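Local coordinates for uncharacterized protein (Shewanella oneidensis, PDB 3E8P) that probably hydrolyses medium- and long-chain fatty acyl-CoA thioesters to free fatty acids and CoA, as a hotdog-fold thioesterase, at residues 117-122 against 150-155; 74-79 against 144-149; 18-23 against 44-49. All blocks are in the same frame, centred on the assembly; numbering follows the deposited sequence.

Contact 1 of 3, residues 117-122 against 150-155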
# COMPACT_ATOMS: atom_id res chain seq x y z
N TYR A 117 5.13 8.71 4.84
CA TYR A 117 5.82 9.65 5.73
C TYR A 117 6.54 10.67 4.87
O TYR A 117 7.56 10.39 4.26
CB TYR A 117 6.80 8.90 6.63
CG TYR A 117 6.12 7.92 7.57
CD1 TYR A 117 5.90 6.59 7.21
CD2 TYR A 117 5.63 8.35 8.81
CE1 TYR A 117 5.21 5.72 8.07
CE2 TYR A 117 4.95 7.49 9.65
CZ TYR A 117 4.74 6.18 9.28
OH TYR A 117 4.04 5.36 10.13
N LEU A 118 6.01 11.88 4.84
CA LEU A 118 6.56 12.95 4.01
C LEU A 118 7.79 13.65 4.58
O LEU A 118 8.74 13.91 3.85
CB LEU A 118 5.46 13.98 3.73
CG LEU A 118 4.13 13.35 3.27
CD1 LEU A 118 3.03 14.39 3.26
CD2 LEU A 118 4.33 12.73 1.89
N ARG A 119 7.76 13.97 5.87
CA ARG A 119 8.86 14.66 6.53
C ARG A 119 8.73 14.53 8.05
O ARG A 119 7.65 14.23 8.54
CB ARG A 119 8.88 16.14 6.11
CG ARG A 119 7.55 16.87 6.32
CD ARG A 119 7.62 18.27 5.76
NE ARG A 119 7.80 18.24 4.31
CZ ARG A 119 6.80 18.15 3.43
NH1 ARG A 119 5.55 18.09 3.85
NH2 ARG A 119 7.07 18.10 2.14
N PRO A 120 9.82 14.77 8.80
CA PRO A 120 9.83 14.66 10.27
C PRO A 120 8.63 15.26 10.99
O PRO A 120 8.21 16.39 10.71
CB PRO A 120 11.14 15.35 10.65
CG PRO A 120 12.02 15.05 9.48
CD PRO A 120 11.08 15.34 8.32
N GLY A 121 8.11 14.49 11.94
CA GLY A 121 6.96 14.94 12.71
C GLY A 121 7.28 15.94 13.80
O GLY A 121 7.28 15.60 14.97
N ARG A 122 7.56 17.18 13.42
CA ARG A 122 7.83 18.22 14.41
C ARG A 122 6.56 19.05 14.54
O ARG A 122 5.81 19.18 13.58
CB ARG A 122 8.99 19.12 13.97
CG ARG A 122 10.29 18.37 13.73
CD ARG A 122 11.50 19.30 13.77
NE ARG A 122 12.75 18.56 13.60
CZ ARG A 122 13.17 18.04 12.44
NH1 ARG A 122 12.45 18.19 11.34
NH2 ARG A 122 14.31 17.36 12.39
N GLN A 150 1.24 24.65 12.25
CA GLN A 150 1.62 25.65 11.26
C GLN A 150 1.06 25.27 9.90
O GLN A 150 1.19 26.03 8.94
CB GLN A 150 3.14 25.77 11.17
CG GLN A 150 3.84 25.97 12.52
CD GLN A 150 5.29 26.39 12.39
OE1 GLN A 150 6.01 25.92 11.52
NE2 GLN A 150 5.73 27.28 13.27
N GLY A 151 0.42 24.10 9.82
CA GLY A 151 -0.16 23.64 8.58
C GLY A 151 0.74 22.71 7.77
O GLY A 151 0.32 22.16 6.75
N THR A 152 1.98 22.53 8.22
CA THR A 152 2.93 21.68 7.50
C THR A 152 2.49 20.22 7.46
O THR A 152 2.26 19.62 8.51
CB THR A 152 4.31 21.76 8.15
OG1 THR A 152 4.66 23.14 8.34
CG2 THR A 152 5.38 21.08 7.27
N HIS A 153 2.39 19.64 6.26
CA HIS A 153 1.98 18.25 6.14
C HIS A 153 3.06 17.31 6.65
O HIS A 153 4.23 17.41 6.26
CB HIS A 153 1.63 17.92 4.68
CG HIS A 153 0.51 18.74 4.13
ND1 HIS A 153 -0.75 18.77 4.70
CD2 HIS A 153 0.45 19.58 3.07
CE1 HIS A 153 -1.53 19.58 4.01
NE2 HIS A 153 -0.82 20.08 3.01
N ILE A 154 2.66 16.40 7.53
CA ILE A 154 3.58 15.45 8.13
C ILE A 154 3.53 14.12 7.41
O ILE A 154 4.56 13.55 7.06
CB ILE A 154 3.22 15.24 9.62
CG1 ILE A 154 3.27 16.58 10.35
CG2 ILE A 154 4.20 14.29 10.27
CD1 ILE A 154 4.62 17.29 10.26
N ALA A 155 2.32 13.63 7.19
CA ALA A 155 2.13 12.36 6.52
C ALA A 155 0.76 12.28 5.87
O ALA A 155 -0.16 13.00 6.26
CB ALA A 155 2.28 11.22 7.52
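Arg119 reaches back to His153 through two torsions: CG lies between the backbone N and the carbonyl carbon (chi1 53°), and a bend at chi3 (65°) turns NE out of line with the chain. The guanidinium ends beside the backbone of His153. There NH1 donates to His153 O at 2.8 Å, with the oxygen close to the guanidinium plane. The aliphatic part is used too: Arg119 CD lies 3.9 Å from Thr152 CG2, the two side chains crossing at about a right angle.

Ile154 O takes two backbone donors. Leu118 N gives the firmer bond at 3.1 Å, and Arg119 N adds a weak one. Next to this grip, Tyr117 and Ala155 form an antiparallel non-hydrogen-bonded pair.

Leu118 points its side chain toward the start of strand 153-162. CB stands over one face of the Arg119 guanidinium, toward its rim. CG and CD1 each come to 3.9 Å from Ala155 CA, and CD1 also touches His153 CB. An alanine here would probably leave Ala155 CA and His153 CB without their leucine cover and open a gap beside them.

Ile154 packs its side chain against the 120-122 turn. Its CG2 is anti to the backbone N and meets Gly121 CA at 3.7 Å, while CD1 lies 3.7 Å from Pro120 O. That same Pro120 O accepts Arg122 N at 2.9 Å, closing an inverse gamma turn centred on Gly121.

Ile154 and Ala155 both face Leu146, a classic beta bulge between neighbouring strands 139-148 and 153-162. Ala155 rests on Thr73 and Leu77 of helix 70-90. Tyr117 OH bonds Gly70 O at the start of that helix. Leu118 and Arg119 also pack on Ile133 of the third subunit.

Contact 2 of 3, residues 74-79 against 144-149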
# COMPACT_ATOMS: atom_id res chain seq x y z
N ALA A 74 0.64 7.00 12.45
CA ALA A 74 -0.16 5.92 11.87
C ALA A 74 -1.46 5.72 12.66
O ALA A 74 -2.50 5.46 12.07
CB ALA A 74 0.64 4.63 11.85
N THR A 75 -1.39 5.86 13.98
CA THR A 75 -2.58 5.70 14.83
C THR A 75 -3.62 6.76 14.49
O THR A 75 -4.81 6.45 14.30
CB THR A 75 -2.21 5.80 16.35
OG1 THR A 75 -1.35 4.71 16.70
CG2 THR A 75 -3.46 5.73 17.22
N VAL A 76 -3.19 8.02 14.40
CA VAL A 76 -4.09 9.12 14.08
C VAL A 76 -4.71 8.99 12.69
O VAL A 76 -5.91 9.16 12.51
CB VAL A 76 -3.37 10.49 14.16
CG1 VAL A 76 -4.33 11.62 13.78
CG2 VAL A 76 -2.82 10.70 15.55
N LEU A 77 -3.89 8.66 11.70
CA LEU A 77 -4.38 8.52 10.34
C LEU A 77 -5.43 7.42 10.22
O LEU A 77 -6.41 7.58 9.49
CB LEU A 77 -3.22 8.25 9.38
CG LEU A 77 -2.25 9.41 9.15
CD1 LEU A 77 -1.01 8.92 8.43
CD2 LEU A 77 -2.94 10.49 8.35
N ASP A 78 -5.24 6.31 10.94
CA ASP A 78 -6.18 5.19 10.89
C ASP A 78 -7.53 5.56 11.51
O ASP A 78 -8.59 5.23 10.97
CB ASP A 78 -5.62 3.96 11.62
CG ASP A 78 -6.48 2.71 11.41
OD1 ASP A 78 -6.43 1.79 12.24
OD2 ASP A 78 -7.21 2.65 10.39
N VAL A 79 -7.48 6.23 12.66
CA VAL A 79 -8.68 6.67 13.36
C VAL A 79 -9.44 7.71 12.52
O VAL A 79 -10.68 7.66 12.45
CB VAL A 79 -8.31 7.29 14.72
CG1 VAL A 79 -9.57 7.82 15.40
CG2 VAL A 79 -7.62 6.24 15.60
N MSE A 144 -6.26 10.11 4.15
CA MSE A 144 -6.09 10.84 5.39
C MSE A 144 -4.89 11.75 5.29
O MSE A 144 -4.01 11.55 4.46
CB MSE A 144 -5.90 9.88 6.57
CG MSE A 144 -7.04 8.91 6.79
SE MSE A 144 -7.03 7.44 5.47
CE MSE A 144 -6.05 6.15 6.47
N GLU A 145 -4.84 12.73 6.18
CA GLU A 145 -3.75 13.68 6.17
C GLU A 145 -3.49 14.20 7.58
O GLU A 145 -4.42 14.49 8.33
CB GLU A 145 -4.12 14.83 5.22
CG GLU A 145 -3.39 16.12 5.42
CD GLU A 145 -3.83 16.89 6.66
OE1 GLU A 145 -5.05 16.98 6.93
OE2 GLU A 145 -2.93 17.40 7.36
N LEU A 146 -2.21 14.30 7.92
CA LEU A 146 -1.80 14.80 9.23
C LEU A 146 -0.86 16.00 9.02
O LEU A 146 0.09 15.93 8.24
CB LEU A 146 -1.06 13.71 10.01
CG LEU A 146 -0.76 14.05 11.47
CD1 LEU A 146 -2.05 13.96 12.29
CD2 LEU A 146 0.29 13.10 12.03
N HIS A 147 -1.14 17.09 9.72
CA HIS A 147 -0.31 18.29 9.64
C HIS A 147 -0.09 18.82 11.06
O HIS A 147 -0.75 18.35 11.99
CB HIS A 147 -0.97 19.37 8.76
CG HIS A 147 -2.29 19.87 9.27
ND1 HIS A 147 -3.50 19.34 8.87
CD2 HIS A 147 -2.58 20.89 10.12
CE1 HIS A 147 -4.48 20.00 9.46
NE2 HIS A 147 -3.95 20.95 10.22
N ASN A 148 0.84 19.75 11.24
CA ASN A 148 1.08 20.32 12.57
C ASN A 148 0.37 21.67 12.66
O ASN A 148 -0.33 22.06 11.73
CB ASN A 148 2.58 20.46 12.85
CG ASN A 148 3.24 21.53 12.01
OD1 ASN A 148 2.57 22.32 11.35
ND2 ASN A 148 4.57 21.56 12.05
N GLU A 149 0.56 22.39 13.77
CA GLU A 149 -0.17 23.66 13.97
C GLU A 149 0.15 24.78 12.99
O GLU A 149 -0.60 25.76 12.90
CB GLU A 149 0.01 24.16 15.42
CG GLU A 149 1.34 24.84 15.76
CD GLU A 149 2.52 23.88 15.88
OE1 GLU A 149 2.30 22.65 15.98
OE2 GLU A 149 3.67 24.36 15.89
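Leu77 and Met144 bring their backbones closest, with helix 74-79 passing 8.0 Å from strand 144-148, axis to axis, and the two directions 137° apart. The contact is apolar. Leu77 CD2 is the main probe: it meets Met144 CB at 3.5 Å, and it also lies against the backbone N of Glu145 and, more loosely, Leu146 CB. Met144, a selenomethionine, bends at chi2 and chi3. Its bent chain passes Leu77 O, with CG 3.1 Å and CE 3.4 Å from it, a tight fit. The preceding residue, Val76, places CG1 3.6 Å from Leu146 CD1, the two side chains crossing at about a right angle. Leu146 points toward the helix, with CG anti to the backbone N (chi1 -172°). Glu145 points away from the helix, and its OE2 accepts His147 ND1 in the imidazole plane. Asp78, on another side of the helix, bonds Thr110 OG1 and Tyr161 OH and packs on Tyr117 of the second subunit. A long helix packed along the concave side of an antiparallel sheet is the defining arrangement of the hotdog fold of this thioesterase superfamily.

Contact 3 of 3, residues 18-23 against 44-49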
# COMPACT_ATOMS: atom_id res chain seq x y z
N GLU A 18 -27.37 12.33 15.68
CA GLU A 18 -27.41 11.71 16.99
C GLU A 18 -26.37 10.61 17.11
O GLU A 18 -25.61 10.56 18.08
CB GLU A 18 -28.81 11.15 17.27
CG GLU A 18 -29.41 11.61 18.60
CD GLU A 18 -28.60 11.15 19.81
OE1 GLU A 18 -28.52 9.93 20.05
OE2 GLU A 18 -28.03 12.02 20.51
N VAL A 19 -26.31 9.72 16.11
CA VAL A 19 -25.35 8.62 16.14
C VAL A 19 -23.93 9.17 16.06
O VAL A 19 -23.02 8.63 16.69
CB VAL A 19 -25.58 7.62 14.98
CG1 VAL A 19 -26.99 7.06 15.05
CG2 VAL A 19 -25.33 8.28 13.64
N LEU A 20 -23.74 10.24 15.29
CA LEU A 20 -22.43 10.86 15.14
C LEU A 20 -21.96 11.41 16.48
O LEU A 20 -20.81 11.18 16.87
CB LEU A 20 -22.48 11.98 14.11
CG LEU A 20 -22.70 11.57 12.65
CD1 LEU A 20 -23.08 12.79 11.83
CD2 LEU A 20 -21.45 10.91 12.10
N LYS A 21 -22.83 12.13 17.17
CA LYS A 21 -22.46 12.70 18.46
C LYS A 21 -22.12 11.58 19.44
O LYS A 21 -21.21 11.71 20.26
CB LYS A 21 -23.61 13.55 19.02
CG LYS A 21 -23.23 14.33 20.29
CD LYS A 21 -24.38 15.18 20.82
CE LYS A 21 -24.71 16.36 19.90
NZ LYS A 21 -25.75 17.25 20.49
N ARG A 22 -22.86 10.48 19.34
CA ARG A 22 -22.63 9.32 20.20
C ARG A 22 -21.27 8.70 19.86
O ARG A 22 -20.47 8.39 20.75
CB ARG A 22 -23.75 8.29 20.00
CG ARG A 22 -23.51 6.94 20.66
CD ARG A 22 -23.71 6.99 22.18
NE ARG A 22 -23.05 5.87 22.85
CZ ARG A 22 -23.32 4.58 22.65
NH1 ARG A 22 -24.26 4.23 21.78
NH2 ARG A 22 -22.65 3.65 23.30
N VAL A 23 -21.01 8.51 18.57
CA VAL A 23 -19.75 7.93 18.12
C VAL A 23 -18.56 8.79 18.50
O VAL A 23 -17.52 8.27 18.90
CB VAL A 23 -19.75 7.72 16.59
CG1 VAL A 23 -18.40 7.16 16.15
CG2 VAL A 23 -20.86 6.77 16.19
N TYR A 44 -16.84 16.40 14.69
CA TYR A 44 -17.30 15.24 13.94
C TYR A 44 -18.75 15.40 13.48
O TYR A 44 -19.67 15.33 14.28
CB TYR A 44 -17.15 13.97 14.79
CG TYR A 44 -17.38 12.68 14.05
CD1 TYR A 44 -16.76 12.42 12.84
CD2 TYR A 44 -18.19 11.68 14.59
CE1 TYR A 44 -16.93 11.21 12.17
CE2 TYR A 44 -18.36 10.47 13.93
CZ TYR A 44 -17.73 10.24 12.72
OH TYR A 44 -17.88 9.03 12.07
N ASP A 45 -18.92 15.62 12.18
CA ASP A 45 -20.24 15.81 11.58
C ASP A 45 -20.32 15.07 10.26
O ASP A 45 -19.38 14.35 9.89
CB ASP A 45 -20.48 17.30 11.36
CG ASP A 45 -19.30 17.98 10.70
OD1 ASP A 45 -18.91 17.55 9.59
OD2 ASP A 45 -18.77 18.95 11.28
N ILE A 46 -21.41 15.24 9.52
CA ILE A 46 -21.59 14.56 8.24
C ILE A 46 -20.58 14.93 7.18
O ILE A 46 -20.45 14.23 6.17
CB ILE A 46 -22.99 14.79 7.65
CG1 ILE A 46 -23.29 16.29 7.62
CG2 ILE A 46 -24.03 14.01 8.43
CD1 ILE A 46 -24.50 16.63 6.80
N ASP A 47 -19.87 16.04 7.37
CA ASP A 47 -18.85 16.46 6.40
C ASP A 47 -17.65 15.54 6.53
O ASP A 47 -17.13 15.03 5.53
CB ASP A 47 -18.41 17.90 6.68
CG ASP A 47 -19.51 18.90 6.47
OD1 ASP A 47 -19.33 20.07 6.87
OD2 ASP A 47 -20.56 18.53 5.89
N GLY A 48 -17.21 15.33 7.76
CA GLY A 48 -16.06 14.48 8.01
C GLY A 48 -15.63 14.54 9.46
O GLY A 48 -16.45 14.68 10.36
N VAL A 49 -14.33 14.45 9.70
CA VAL A 49 -13.82 14.47 11.06
C VAL A 49 -12.52 15.24 11.20
O VAL A 49 -11.74 15.33 10.26
CB VAL A 49 -13.56 13.04 11.57
CG1 VAL A 49 -12.48 12.38 10.72
CG2 VAL A 49 -13.13 13.07 13.04
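Apolar packing carries most of this contact, and Leu20 supplies most of it by splitting its two methyl groups between two partners. CD2 goes to Tyr44, 3.6 Å from CE2 and a little farther from CZ and OH. The leucine and the tyrosine cross at about a right angle. CD1 goes to the loop that follows, meeting Ile46 CG2 at 3.7 Å and lying near the backbone of Asp45. Ile46 has CG2 anti to its carbonyl carbon, with CG1 between the backbone N and the carbonyl carbon (chi1 51°). Only CG2 of its side chain meets the leucine; the rest leads away from the helix. Val23, one turn on, adds CG1 at 4.0 Å from Tyr44 CE2. The tyrosine is therefore met by two residues on one stripe of the helix.

A second kind of approach is polar to aromatic. Leu20 O lies at the edge of the Tyr44 ring, near its plane, 3.5 Å from CD2. Tyr44 CG is anti to the backbone N (chi1 -171°), which starts the ring out toward the helix. The hydroxyl is engaged outside these segments, with Leu83 O of helix 70-90.

Hydrogen bonds hold the loop itself. Asp45 OD1 accepts Asp47 N at 2.9 Å through its anti lone pair, and takes a weak bond from Gly48 N. Asp45 N in turn donates to Gly48 O at 3.2 Å. These bonds fix the shape of the backbone that Leu20 CD1 rests on.

Val23 also packs on Leu83 and Phe86 of helix 70-90 and on Leu105 of helix 98-107, so helix 14-29 packs against helices 70-90 and 98-107 as well as the hairpin loop. The loop is a tight link between antiparallel strands 40-44 and 49-54: a beta hairpin with an Asx turn at Asp45 inside its connecting loop.

How the contacts relate
From the N terminus, contact 3 comes first: after helix 14-29 the chain passes through helix 32-37 and strand 40-44, and the hairpin loop at 44-49 closes back on that first helix. Only then does contact 2 open, on helix 70-90. Contact 1 opens at 117-122, before contact 2 has closed at 144-149, and closes just after it at 150-155. Contacts 1 and 2 therefore cross. They also touch, because Ile154 and Ala155 pair with Leu146 in neighbouring strands. Together they tie helix 70-90 and the loop after strand 109-117 to the sheet. Contact 3 lies apart, its centre about 26 Å from that of contact 1, across the chain's centre.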